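Aminofutalosine deaminase (Helicobacter pylori, PDB 7LKK) catalyses the hydrolytic deamination of aminofutalosine in the menaquinone pathway and probably also deaminates adenosine. Local coordinates at residues Val323-Asp328 / Leu339-Ala344. Residues are numbered along the deposited sequence; the frame is centred on the assembly and turned at random.
Sequences VSVATD and LDELRA. With MCF ((8R)-3-(5-S-methyl-5-thio-beta-D-ribofuranosyl)-3,6,7,8-tetrahydroimidazo[4,5-d][1,3]diazepin-8-ol), chain J.
Glu-341 sets CG anti to its backbone N (chi1 -162°) and then bends at chi2 (68°), sending its carboxylate from helix 338-348 into the loop that follows strand 323-325. This is the last strand of the TIM barrel of the amidohydrolase family, and its C-terminal end delivers the iron ligand Asp-328. The chain of Glu-341 lies against the backbone of Ala-326 and Thr-327: CG rests 3.4 Å from Ala-326 O, while CB lies 3.9 Å from Thr-327 CG2. Beside it, Val-325 turns CG1 anti to its own N, so that the side chains of Val-325 and Leu-342 cross obliquely, with Val-325 CG1 3.8 Å from Leu-342 CD2, an apolar contact joining strand to helix.

The buried carboxylate of Glu-341 is gripped on both oxygens. OE1 accepts from Asn-333 ND2, which also donates to Thr-327 O; OE2 accepts from Phe-301 N and, at 2.6 Å, from a water that donates a weak bond to Thr-327 O. So many donors would favour the ionised form. Asn-333 and the water, each bonded to both Glu-341 and Thr-327 O, link the helix to the loop. Thr-327 holds OG1 in the crowded position between N and the carbonyl carbon (chi1 61°), from where OG1 donates to Asp-328 O (2.9 Å) on a lone pair in the carbonyl plane, and Asn-77 ND2 donates to the same OG1. Thr-80 OG1 hydrogen-bonds the same carbonyl, so two hydroxyls hold Asp-328 O. The Asp-328 carboxylate itself leads away from the helix into the active site, where OD2, hydrogen-bonded to Ser-302 OG, comes within 3.2 Å of C8 of MCF, the carbon bearing the inhibitor's O8 hydroxyl.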
loop_
_atom_site.group_PDB
_atom_site.type_symbol
_atom_site.label_atom_id
_atom_site.label_comp_id
_atom_site.label_asym_id
_atom_site.label_seq_id
_atom_site.Cartn_x
_atom_site.Cartn_y
_atom_site.Cartn_z
ATOM N N VAL A 323 16.967 6.619 8.061
ATOM C CA VAL A 323 15.577 6.997 8.288
ATOM C C VAL A 323 14.921 6.041 9.273
ATOM O O VAL A 323 15.279 4.863 9.375
ATOM C CB VAL A 323 14.770 7.041 6.970
ATOM C CG1 VAL A 323 15.364 8.063 6.017
ATOM C CG2 VAL A 323 14.721 5.661 6.325
ATOM N N SER A 324 13.961 6.580 10.020
ATOM C CA SER A 324 12.965 5.806 10.742
ATOM C C SER A 324 11.609 6.018 10.078
ATOM O O SER A 324 11.307 7.109 9.586
ATOM C CB SER A 324 12.896 6.211 12.218
ATOM O OG SER A 324 14.183 6.223 12.812
ATOM N N VAL A 325 10.791 4.969 10.070
ATOM C CA VAL A 325 9.500 4.979 9.389
ATOM C C VAL A 325 8.394 5.138 10.421
ATOM O O VAL A 325 8.341 4.388 11.404
ATOM C CB VAL A 325 9.298 3.698 8.560
ATOM C CG1 VAL A 325 7.973 3.763 7.803
ATOM C CG2 VAL A 325 10.460 3.503 7.601
ATOM N N ALA A 326 7.505 6.105 10.197
ATOM C CA ALA A 326 6.424 6.414 11.122
ATOM C C ALA A 326 5.114 6.586 10.363
ATOM O O ALA A 326 5.095 6.872 9.163
ATOM C CB ALA A 326 6.722 7.680 11.939
ATOM N N THR A 327 4.010 6.415 11.092
ATOM C CA THR A 327 2.677 6.433 10.496
ATOM C C THR A 327 2.118 7.836 10.318
ATOM O O THR A 327 1.172 8.008 9.540
ATOM C CB THR A 327 1.698 5.635 11.361
ATOM O OG1 THR A 327 1.624 6.225 12.668
ATOM C CG2 THR A 327 2.148 4.190 11.490
ATOM N N ASP A 328 2.661 8.828 11.028
ATOM C CA ASP A 328 2.003 10.121 11.195
ATOM C C ASP A 328 0.659 9.891 11.875
ATOM O O ASP A 328 0.452 8.852 12.514
ATOM C CB ASP A 328 1.838 10.848 9.854
ATOM C CG ASP A 328 2.217 12.317 9.932
ATOM O OD1 ASP A 328 2.322 12.843 11.057
ATOM O OD2 ASP A 328 2.403 12.945 8.868
ATOM N N LEU A 339 2.712 -1.791 10.473
ATOM C CA LEU A 339 2.918 -2.786 9.424
ATOM C C LEU A 339 2.316 -2.326 8.101
ATOM O O LEU A 339 2.912 -2.536 7.037
ATOM C CB LEU A 339 2.325 -4.126 9.855
ATOM C CG LEU A 339 3.048 -4.810 11.020
ATOM C CD1 LEU A 339 2.196 -5.917 11.617
ATOM C CD2 LEU A 339 4.392 -5.352 10.569
ATOM N N ASP A 340 1.138 -1.699 8.147
ATOM C CA ASP A 340 0.573 -1.098 6.943
ATOM C C ASP A 340 1.487 -0.009 6.397
ATOM O O ASP A 340 1.694 0.088 5.181
ATOM C CB ASP A 340 -0.815 -0.524 7.236
ATOM C CG ASP A 340 -1.868 -1.600 7.433
ATOM O OD1 ASP A 340 -1.564 -2.787 7.207
ATOM O OD2 ASP A 340 -3.006 -1.251 7.815
ATOM N N GLU A 341 2.049 0.814 7.286
ATOM C CA GLU A 341 2.950 1.880 6.854
ATOM C C GLU A 341 4.206 1.313 6.210
ATOM O O GLU A 341 4.721 1.874 5.235
ATOM C CB GLU A 341 3.319 2.768 8.044
ATOM C CG GLU A 341 3.886 4.123 7.657
ATOM C CD GLU A 341 2.853 5.017 7.004
ATOM O OE1 GLU A 341 1.648 4.844 7.288
ATOM O OE2 GLU A 341 3.242 5.893 6.204
ATOM N N LEU A 342 4.720 0.202 6.744
ATOM C CA LEU A 342 5.922 -0.401 6.182
ATOM C C LEU A 342 5.661 -0.967 4.791
ATOM O O LEU A 342 6.518 -0.871 3.907
ATOM C CB LEU A 342 6.452 -1.485 7.120
ATOM C CG LEU A 342 6.957 -0.953 8.466
ATOM C CD1 LEU A 342 7.364 -2.094 9.392
ATOM C CD2 LEU A 342 8.109 0.022 8.258
ATOM N N ARG A 343 4.481 -1.553 4.575
ATOM C CA ARG A 343 4.137 -2.025 3.238
ATOM C C ARG A 343 3.963 -0.862 2.270
ATOM O O ARG A 343 4.360 -0.955 1.102
ATOM C CB ARG A 343 2.873 -2.883 3.288
ATOM C CG ARG A 343 3.113 -4.290 3.820
ATOM C CD ARG A 343 1.851 -5.129 3.773
ATOM N NE ARG A 343 0.923 -4.788 4.847
ATOM C CZ ARG A 343 0.957 -5.321 6.064
ATOM N NH1 ARG A 343 1.880 -6.225 6.373
ATOM N NH2 ARG A 343 0.068 -4.948 6.976
ATOM N N ALA A 344 3.373 0.245 2.732
ATOM C CA ALA A 344 3.320 1.441 1.898
ATOM C C ALA A 344 4.724 1.929 1.576
ATOM O O ALA A 344 5.000 2.366 0.453
ATOM C CB ALA A 344 2.513 2.540 2.594
HETATM O O8 MCF J . 2.992 16.018 10.156
HETATM C C8 MCF J . 1.709 15.962 9.586
HETATM C C7 MCF J . 1.600 16.779 8.304
HETATM N N6 MCF J . 2.465 17.931 8.353
HETATM C C5 MCF J . 2.429 18.799 9.508
HETATM N N4 MCF J . 1.589 18.623 10.688
HETATM C C10 MCF J . 0.557 17.633 11.083
HETATM C C9 MCF J . 0.597 16.344 10.586
HETATM N N1 MCF J . -0.427 15.683 11.105
HETATM C C2 MCF J . -1.106 16.487 11.922
HETATM N N3 MCF J . -0.493 17.674 11.912
HETATM C C1S MCF J . -0.979 18.845 12.705
HETATM C C2S MCF J . 0.147 19.638 13.408
HETATM O O2S MCF J . 0.468 19.062 14.602
HETATM O O4S MCF J . -1.523 19.704 11.927
HETATM C C4S MCF J . -1.375 21.137 12.668
HETATM C C3S MCF J . -0.506 20.997 13.628
HETATM O O3S MCF J . -1.221 21.009 14.955
HETATM C C5S MCF J . -0.898 22.174 11.666
HETATM S S5S MCF J . -1.540 23.808 12.130
HETATM C C6S MCF J . -0.544 25.092 11.319
HETATM O O HOH W 1 2.494 8.324 6.729
#